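Local atomic coordinates of putative glycoside hydrolase (PDB entry 3HBZ), a protein that binds calcium and may act in carbohydrate metabolism, possibly as a glycoside hydrolase. Residues Y100-D104 and T155-L159; K110-F114 and D143-Q149; L161-S165 and A324-L329. The contacts are given in a common frame with arbitrary orientation. Residues are numbered along the deposited sequence.

Contact 1. Residues Y100-D104 and T155-L159. With CA (calcium ion), chain B.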
loop_
_atom_site.group_PDB
_atom_site.type_symbol
_atom_site.label_atom_id
_atom_site.label_comp_id
_atom_site.label_asym_id
_atom_site.label_seq_id
_atom_site.Cartn_x
_atom_site.Cartn_y
_atom_site.Cartn_z
ATOM N N TYR A 100 0.224 -14.361 -4.509
ATOM C CA TYR A 100 -0.295 -13.798 -3.258
ATOM C C TYR A 100 -1.279 -14.741 -2.597
ATOM O O TYR A 100 -2.386 -14.919 -3.083
ATOM C CB TYR A 100 -1.002 -12.479 -3.546
ATOM C CG TYR A 100 -0.253 -11.588 -4.514
ATOM C CD1 TYR A 100 1.045 -11.195 -4.255
ATOM C CD2 TYR A 100 -0.851 -11.149 -5.685
ATOM C CE1 TYR A 100 1.738 -10.385 -5.132
ATOM C CE2 TYR A 100 -0.168 -10.348 -6.582
ATOM C CZ TYR A 100 1.115 -9.948 -6.303
ATOM O OH TYR A 100 1.778 -9.121 -7.198
ATOM N N ASN A 101 -0.881 -15.326 -1.475
ATOM C CA ASN A 101 -1.738 -16.259 -0.746
ATOM C C ASN A 101 -2.294 -15.680 0.574
ATOM O O ASN A 101 -3.092 -16.307 1.266
ATOM C CB ASN A 101 -0.956 -17.558 -0.507
ATOM C CG ASN A 101 -0.890 -18.438 -1.769
ATOM O OD1 ASN A 101 -1.899 -18.897 -2.259
ATOM N ND2 ASN A 101 0.299 -18.671 -2.273
ATOM N N PHE A 102 -1.841 -14.478 0.913
ATOM C CA PHE A 102 -2.341 -13.716 2.043
ATOM C C PHE A 102 -2.202 -14.413 3.387
ATOM O O PHE A 102 -3.043 -14.220 4.277
ATOM C CB PHE A 102 -3.771 -13.233 1.739
ATOM C CG PHE A 102 -3.832 -12.379 0.502
ATOM C CD1 PHE A 102 -3.367 -11.087 0.542
ATOM C CD2 PHE A 102 -4.183 -12.906 -0.731
ATOM C CE1 PHE A 102 -3.337 -10.309 -0.612
ATOM C CE2 PHE A 102 -4.153 -12.121 -1.871
ATOM C CZ PHE A 102 -3.723 -10.824 -1.791
ATOM N N GLU A 103 -1.135 -15.216 3.523
ATOM C CA GLU A 103 -0.845 -15.928 4.745
ATOM C C GLU A 103 -0.020 -15.094 5.747
ATOM O O GLU A 103 -0.120 -15.288 6.946
ATOM C CB GLU A 103 -0.088 -17.248 4.482
ATOM C CG GLU A 103 -0.715 -18.224 3.444
ATOM C CD GLU A 103 -2.170 -18.546 3.756
ATOM O OE1 GLU A 103 -2.537 -18.548 4.956
ATOM O OE2 GLU A 103 -2.944 -18.784 2.807
ATOM N N ASP A 104 0.833 -14.207 5.247
ATOM C CA ASP A 104 1.898 -13.623 6.060
ATOM C C ASP A 104 1.592 -12.173 6.386
ATOM O O ASP A 104 1.253 -11.387 5.481
ATOM C CB ASP A 104 3.210 -13.642 5.285
ATOM C CG ASP A 104 3.760 -15.069 5.078
ATOM O OD1 ASP A 104 3.693 -15.892 5.994
ATOM O OD2 ASP A 104 4.218 -15.330 3.971
ATOM N N THR A 155 -7.442 -21.354 0.483
ATOM C CA THR A 155 -6.463 -22.256 1.114
ATOM C C THR A 155 -5.789 -21.392 2.154
ATOM O O THR A 155 -5.492 -20.242 1.890
ATOM C CB THR A 155 -5.415 -22.814 0.111
ATOM O OG1 THR A 155 -4.996 -21.765 -0.776
ATOM C CG2 THR A 155 -6.004 -24.013 -0.732
ATOM N N GLY A 156 -5.559 -21.920 3.343
ATOM C CA GLY A 156 -5.052 -21.105 4.456
ATOM C C GLY A 156 -5.950 -19.907 4.751
ATOM O O GLY A 156 -7.161 -20.027 4.714
ATOM N N LYS A 157 -5.350 -18.771 5.094
ATOM C CA LYS A 157 -6.092 -17.562 5.459
ATOM C C LYS A 157 -6.253 -16.729 4.227
ATOM O O LYS A 157 -5.726 -17.113 3.163
ATOM C CB LYS A 157 -5.350 -16.804 6.534
ATOM C CG LYS A 157 -5.050 -17.740 7.764
ATOM C CD LYS A 157 -4.174 -17.056 8.790
ATOM C CE LYS A 157 -4.013 -17.928 10.063
ATOM N NZ LYS A 157 -2.964 -17.344 10.928
ATOM N N CYS A 158 -6.999 -15.630 4.362
ATOM C CA CYS A 158 -7.182 -14.700 3.243
ATOM C C CYS A 158 -7.308 -13.251 3.694
ATOM O O CYS A 158 -7.303 -12.949 4.887
ATOM C CB CYS A 158 -8.402 -15.082 2.427
ATOM S SG CYS A 158 -10.002 -14.801 3.279
ATOM N N LEU A 159 -7.370 -12.380 2.688
ATOM C CA LEU A 159 -7.551 -10.973 2.833
ATOM C C LEU A 159 -9.040 -10.717 3.008
ATOM O O LEU A 159 -9.864 -11.280 2.279
ATOM C CB LEU A 159 -7.067 -10.259 1.550
ATOM C CG LEU A 159 -7.288 -8.750 1.449
ATOM C CD1 LEU A 159 -6.534 -8.051 2.587
ATOM C CD2 LEU A 159 -6.856 -8.272 -0.003
HETATM CA CA CA B . -4.666 -18.099 1.393
HETATM O O HOH W 1 -3.818 -19.456 -0.357
#
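A calcium ion joins these two segments. N101 O (2.4 Å) and E103 OE2 (2.3 Å) bind it from 100-104. T155 O (2.4 Å) and K157 O (2.3 Å) bind it from 155-159. Water 1 binds the ion at 2.4 Å and donates to N101 OD1 (2.8 Å) and T155 OG1 (2.6 Å), which is also hydrogen-bonded to E333. D332 completes the site with its carboxylate.

One direct hydrogen bond crosses the contact, from K157 N to E103 OE1 (2.8 Å, nearly linear). E103 therefore uses one carboxylate oxygen for the metal and the other for the backbone. G156, with positive phi, passes close to E103 OE2; a CB there would clash with it.

The apolar part is F102. L159 CB lies over its ring face, 4.2 Å from the centroid, a CH-pi contact.

The loop after strand 99-100 is thereby fixed to the start of strand 158-165. This strand runs between strands 147-150 and 328-338, and F102 also packs on I331 and V334 of the latter.

Contact 2. Residues K110-F114 and D143-Q149; sequences KYYIF and DDYPTFQ
Y112, chi1 m, lays its ring against Q149: Q149 CB sits over the ring face, 3.9 Å from the centroid, a CH-pi contact. Y112 CD2 is 3.5 Å from F148 CB. Segment 110-114 is extended from Y111 onward but forms no regular strand. In 143-149 a 3-10 segment begun earlier in the chain ends at D144, and strand begins at T147. CA atoms pair Y112 with F148 (5.5 Å) and Y111 with Y145 (7.1 Å). No direct hydrogen bond crosses. Y111, chi1 p, holds CB over the Y145 ring (chi1 m), 3.6 Å from its centroid; the rings are oblique, planes at 55°. This is a loop beside the edge of a beta-sheet, with side chains and water in place of strand pairing. Strand 147-150 pairs on its other side with strand 158-165. Water 2 accepts from Y112 N (2.9 Å) and donates to T147 O (2.8 Å). Y112 OH is hydrogen-bonded to water 3 (3.0 Å), which donates to Q149 OE1 (2.7 Å), and to water 4 (3.1 Å), which donates to D143 OD1 (2.8 Å) and Q149 O (2.7 Å). Q149 NE2 bonds F102 O. F114, chi1 m, brings CZ to 3.7 Å from Q149 CB.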
loop_
_atom_site.group_PDB
_atom_site.type_symbol
_atom_site.label_atom_id
_atom_site.label_comp_id
_atom_site.label_asym_id
_atom_site.label_seq_id
_atom_site.Cartn_x
_atom_site.Cartn_y
_atom_site.Cartn_z
ATOM N N LYS A 110 -0.589 -3.079 15.663
ATOM C CA LYS A 110 -1.954 -2.896 16.120
ATOM C C LYS A 110 -2.970 -3.140 15.011
ATOM O O LYS A 110 -4.158 -3.250 15.283
ATOM C CB LYS A 110 -2.155 -1.491 16.700
ATOM C CG LYS A 110 -2.282 -0.409 15.662
ATOM C CD LYS A 110 -2.380 0.966 16.283
ATOM C CE LYS A 110 -2.361 2.005 15.210
ATOM N NZ LYS A 110 -2.299 3.347 15.783
ATOM N N TYR A 111 -2.511 -3.206 13.769
ATOM C CA TYR A 111 -3.374 -3.629 12.675
ATOM C C TYR A 111 -2.554 -4.483 11.708
ATOM O O TYR A 111 -1.339 -4.556 11.798
ATOM C CB TYR A 111 -4.017 -2.433 11.961
ATOM C CG TYR A 111 -3.024 -1.406 11.432
ATOM C CD1 TYR A 111 -2.180 -1.704 10.356
ATOM C CD2 TYR A 111 -2.948 -0.111 11.993
ATOM C CE1 TYR A 111 -1.282 -0.767 9.870
ATOM C CE2 TYR A 111 -2.019 0.846 11.528
ATOM C CZ TYR A 111 -1.206 0.530 10.464
ATOM O OH TYR A 111 -0.308 1.465 10.019
ATOM N N TYR A 112 -3.237 -5.112 10.770
ATOM C CA TYR A 112 -2.598 -6.030 9.891
ATOM C C TYR A 112 -1.895 -5.326 8.772
ATOM O O TYR A 112 -2.469 -4.428 8.117
ATOM C CB TYR A 112 -3.640 -6.955 9.290
ATOM C CG TYR A 112 -4.095 -8.043 10.241
ATOM C CD1 TYR A 112 -3.308 -9.145 10.454
ATOM C CD2 TYR A 112 -5.311 -7.989 10.877
ATOM C CE1 TYR A 112 -3.716 -10.175 11.254
ATOM C CE2 TYR A 112 -5.738 -9.044 11.719
ATOM C CZ TYR A 112 -4.924 -10.118 11.899
ATOM O OH TYR A 112 -5.269 -11.181 12.703
ATOM N N ILE A 113 -0.665 -5.789 8.533
ATOM C CA ILE A 113 0.155 -5.431 7.354
ATOM C C ILE A 113 0.567 -6.774 6.724
ATOM O O ILE A 113 1.260 -7.595 7.355
ATOM C CB ILE A 113 1.400 -4.609 7.762
ATOM C CG1 ILE A 113 1.036 -3.270 8.472
ATOM C CG2 ILE A 113 2.376 -4.333 6.562
ATOM C CD1 ILE A 113 2.233 -2.652 9.316
ATOM N N PHE A 114 0.039 -7.009 5.528
ATOM C CA PHE A 114 0.345 -8.175 4.699
ATOM C C PHE A 114 1.670 -8.015 4.013
ATOM O O PHE A 114 1.953 -6.961 3.399
ATOM C CB PHE A 114 -0.761 -8.330 3.640
ATOM C CG PHE A 114 -2.047 -8.817 4.189
ATOM C CD1 PHE A 114 -2.281 -10.187 4.306
ATOM C CD2 PHE A 114 -3.031 -7.926 4.608
ATOM C CE1 PHE A 114 -3.495 -10.643 4.825
ATOM C CE2 PHE A 114 -4.241 -8.401 5.106
ATOM C CZ PHE A 114 -4.457 -9.755 5.226
ATOM N N ASP A 143 -8.879 -6.401 14.186
ATOM C CA ASP A 143 -10.126 -6.833 13.510
ATOM C C ASP A 143 -11.199 -5.768 13.292
ATOM O O ASP A 143 -12.208 -6.045 12.642
ATOM C CB ASP A 143 -10.755 -8.011 14.309
ATOM C CG ASP A 143 -10.202 -9.344 13.848
ATOM O OD1 ASP A 143 -9.226 -9.315 13.036
ATOM O OD2 ASP A 143 -10.755 -10.397 14.230
ATOM N N ASP A 144 -11.002 -4.580 13.858
ATOM C CA ASP A 144 -11.966 -3.497 13.711
ATOM C C ASP A 144 -11.606 -2.589 12.516
ATOM O O ASP A 144 -12.363 -1.671 12.162
ATOM C CB ASP A 144 -11.988 -2.644 14.985
ATOM C CG ASP A 144 -12.465 -3.388 16.221
ATOM O OD1 ASP A 144 -13.223 -4.377 16.107
ATOM O OD2 ASP A 144 -12.081 -2.943 17.332
ATOM N N TYR A 145 -10.445 -2.804 11.914
ATOM C CA TYR A 145 -10.023 -1.991 10.794
ATOM C C TYR A 145 -10.697 -2.446 9.468
ATOM O O TYR A 145 -11.278 -3.540 9.380
ATOM C CB TYR A 145 -8.520 -2.057 10.628
ATOM C CG TYR A 145 -7.749 -1.263 11.654
ATOM C CD1 TYR A 145 -7.606 -1.724 12.953
ATOM C CD2 TYR A 145 -7.139 -0.034 11.306
ATOM C CE1 TYR A 145 -6.889 -0.981 13.893
ATOM C CE2 TYR A 145 -6.439 0.718 12.246
ATOM C CZ TYR A 145 -6.329 0.253 13.537
ATOM O OH TYR A 145 -5.600 0.982 14.444
ATOM N N PRO A 146 -10.646 -1.586 8.441
ATOM C CA PRO A 146 -11.225 -1.944 7.144
ATOM C C PRO A 146 -10.482 -3.078 6.431
ATOM O O PRO A 146 -11.082 -3.791 5.602
ATOM C CB PRO A 146 -11.120 -0.637 6.335
ATOM C CG PRO A 146 -11.100 0.449 7.400
ATOM C CD PRO A 146 -10.206 -0.168 8.483
ATOM N N THR A 147 -9.218 -3.264 6.788
ATOM C CA THR A 147 -8.354 -4.207 6.114
ATOM C C THR A 147 -7.774 -5.145 7.189
ATOM O O THR A 147 -7.051 -4.691 8.073
ATOM C CB THR A 147 -7.266 -3.493 5.399
ATOM O OG1 THR A 147 -7.813 -2.606 4.426
ATOM C CG2 THR A 147 -6.302 -4.511 4.672
ATOM N N PHE A 148 -8.133 -6.433 7.131
ATOM C CA PHE A 148 -7.617 -7.426 8.089
ATOM C C PHE A 148 -7.492 -8.795 7.470
ATOM O O PHE A 148 -7.813 -9.000 6.301
ATOM C CB PHE A 148 -8.471 -7.479 9.368
ATOM C CG PHE A 148 -9.946 -7.851 9.133
ATOM C CD1 PHE A 148 -10.862 -6.886 8.711
ATOM C CD2 PHE A 148 -10.403 -9.147 9.345
ATOM C CE1 PHE A 148 -12.190 -7.192 8.503
ATOM C CE2 PHE A 148 -11.732 -9.471 9.131
ATOM C CZ PHE A 148 -12.635 -8.498 8.719
ATOM N N GLN A 149 -6.951 -9.736 8.251
ATOM C CA GLN A 149 -6.778 -11.107 7.790
ATOM C C GLN A 149 -7.840 -12.012 8.369
ATOM O O GLN A 149 -8.130 -11.921 9.560
ATOM C CB GLN A 149 -5.414 -11.624 8.228
ATOM C CG GLN A 149 -5.002 -12.953 7.578
ATOM C CD GLN A 149 -3.674 -13.454 8.089
ATOM O OE1 GLN A 149 -3.405 -13.350 9.278
ATOM N NE2 GLN A 149 -2.835 -14.010 7.193
HETATM O O HOH W 2 -6.141 -4.740 10.745
HETATM O O HOH W 3 -4.984 -13.889 11.401
HETATM O O HOH W 4 -8.288 -11.800 12.209
#

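Contact 3. Residues L161-S165 and A324-L329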
loop_
_atom_site.group_PDB
_atom_site.type_symbol
_atom_site.label_atom_id
_atom_site.label_comp_id
_atom_site.label_asym_id
_atom_site.label_seq_id
_atom_site.Cartn_x
_atom_site.Cartn_y
_atom_site.Cartn_z
ATOM N N LEU A 161 -11.693 -7.375 3.426
ATOM C CA LEU A 161 -11.865 -5.952 3.275
ATOM C C LEU A 161 -13.329 -5.630 3.599
ATOM O O LEU A 161 -14.249 -6.197 3.000
ATOM C CB LEU A 161 -11.545 -5.552 1.831
ATOM C CG LEU A 161 -10.117 -5.928 1.399
ATOM C CD1 LEU A 161 -9.877 -5.466 -0.058
ATOM C CD2 LEU A 161 -9.022 -5.350 2.294
ATOM N N VAL A 162 -13.526 -4.781 4.598
ATOM C CA VAL A 162 -14.862 -4.455 5.084
ATOM C C VAL A 162 -14.996 -2.929 5.209
ATOM O O VAL A 162 -14.242 -2.324 5.885
ATOM C CB VAL A 162 -15.178 -5.115 6.430
ATOM C CG1 VAL A 162 -16.574 -4.677 6.969
ATOM C CG2 VAL A 162 -15.145 -6.646 6.334
ATOM N N THR A 163 -15.986 -2.349 4.549
ATOM C CA THR A 163 -16.290 -0.916 4.618
ATOM C C THR A 163 -16.850 -0.592 5.993
ATOM O O THR A 163 -17.807 -1.205 6.446
ATOM C CB THR A 163 -17.282 -0.520 3.516
ATOM O OG1 THR A 163 -16.677 -0.810 2.239
ATOM C CG2 THR A 163 -17.669 1.007 3.567
ATOM N N ARG A 164 -16.194 0.340 6.669
ATOM C CA ARG A 164 -16.477 0.645 8.062
ATOM C C ARG A 164 -17.014 2.055 8.206
ATOM O O ARG A 164 -16.644 2.957 7.423
ATOM C CB ARG A 164 -15.185 0.617 8.849
ATOM C CG ARG A 164 -14.517 -0.724 8.840
ATOM C CD ARG A 164 -15.349 -1.800 9.493
ATOM N NE ARG A 164 -14.434 -2.887 9.721
ATOM C CZ ARG A 164 -14.460 -3.756 10.725
ATOM N NH1 ARG A 164 -15.414 -3.764 11.660
ATOM N NH2 ARG A 164 -13.487 -4.646 10.765
ATOM N N SER A 165 -17.820 2.274 9.237
ATOM C CA SER A 165 -18.092 3.641 9.688
ATOM C C SER A 165 -16.827 4.256 10.296
ATOM O O SER A 165 -16.063 3.576 11.014
ATOM C CB SER A 165 -19.174 3.650 10.776
ATOM O OG SER A 165 -19.284 4.967 11.274
ATOM N N ALA A 324 -21.555 1.097 1.149
ATOM C CA ALA A 324 -22.374 0.601 2.259
ATOM C C ALA A 324 -21.499 0.065 3.380
ATOM O O ALA A 324 -20.632 -0.800 3.163
ATOM C CB ALA A 324 -23.339 -0.473 1.764
ATOM N N ILE A 325 -21.752 0.518 4.593
ATOM C CA ILE A 325 -21.047 -0.018 5.718
ATOM C C ILE A 325 -21.356 -1.500 5.768
ATOM O O ILE A 325 -22.489 -1.901 5.586
ATOM C CB ILE A 325 -21.471 0.662 6.993
ATOM C CG1 ILE A 325 -20.973 2.118 6.962
ATOM C CG2 ILE A 325 -20.921 -0.097 8.248
ATOM C CD1 ILE A 325 -21.729 3.028 8.030
ATOM N N GLY A 326 -20.339 -2.313 5.999
ATOM C CA GLY A 326 -20.528 -3.776 6.048
ATOM C C GLY A 326 -20.213 -4.480 4.727
ATOM O O GLY A 326 -20.136 -5.683 4.694
ATOM N N SER A 327 -20.037 -3.745 3.628
ATOM C CA SER A 327 -19.630 -4.392 2.370
ATOM C C SER A 327 -18.357 -5.156 2.620
ATOM O O SER A 327 -17.441 -4.592 3.195
ATOM C CB SER A 327 -19.470 -3.373 1.231
ATOM O OG SER A 327 -20.770 -2.968 0.794
ATOM N N THR A 328 -18.307 -6.446 2.225
ATOM C CA THR A 328 -17.202 -7.361 2.579
ATOM C C THR A 328 -16.674 -8.081 1.341
ATOM O O THR A 328 -17.422 -8.794 0.665
ATOM C CB THR A 328 -17.654 -8.409 3.583
ATOM O OG1 THR A 328 -18.164 -7.742 4.737
ATOM C CG2 THR A 328 -16.496 -9.380 4.002
ATOM N N LEU A 329 -15.398 -7.835 1.030
ATOM C CA LEU A 329 -14.697 -8.467 -0.053
ATOM C C LEU A 329 -13.622 -9.351 0.571
ATOM O O LEU A 329 -12.776 -8.851 1.318
ATOM C CB LEU A 329 -14.062 -7.412 -0.987
ATOM C CG LEU A 329 -13.214 -7.955 -2.151
ATOM C CD1 LEU A 329 -14.054 -8.789 -3.201
ATOM C CD2 LEU A 329 -12.491 -6.851 -2.855
#
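The two segments run antiparallel. L161 and L329 form a hydrogen-bonded pair: L161 N to L329 O and L329 N to L161 O are both 2.8 Å. V162 and T328 are the next pair, non-hydrogen-bonded, with CA atoms 4.5 Å apart. T163 N donates to S327 O at 3.0 Å. The residues leading into T328 form a type II turn, A324 to S327, closed by S327 N to A324 O at 3.0 Å. G326 has positive phi, and a side chain there would jam against the preceding carbonyl. G326 N donates to T163 O at 2.8 Å, bonding the turn to segment 161-165. CA-H...O contacts, T328 CA to L161 O and V162 CA to S327 O at 3.2 Å each, fill in between.

L161 and L329 share one sheet face, with CD1 of L161 4.1 Å from CD2 of L329. V162 and T328 share the other; V162 CG2 is 3.6 Å from T328 OG1, which bonds G326 O at 2.9 Å. T163 OG1 bonds S314 and S315, and S327 OG bonds D237.

This is a short antiparallel pairing of strands 158-165 and 328-338, with the type II turn leading into the second, within the large antiparallel sheet.

In the fold
From the N terminus, the chain first forms a separate five-strand sheet, then enters the large antiparallel one at strand 99-100. Contact 1 closes the loop from 100-104 to 155-159. Contact 2 is nested inside that loop and closes a shorter one, from 110-114 to 143-149. The two touch through Q149 and F102, and through F114 against L159. Contact 3 follows in series. It opens at 161-165, further along the strand that contact 1 uses, and closes a loop of 158 intervening residues at 324-329. Contacts 2 and 3 meet where P146 O accepts from V162 N and D143 O from R164 NH2. Together they tie strands 147-150, 158-165 and 328-338 to the loop after strand 99-100.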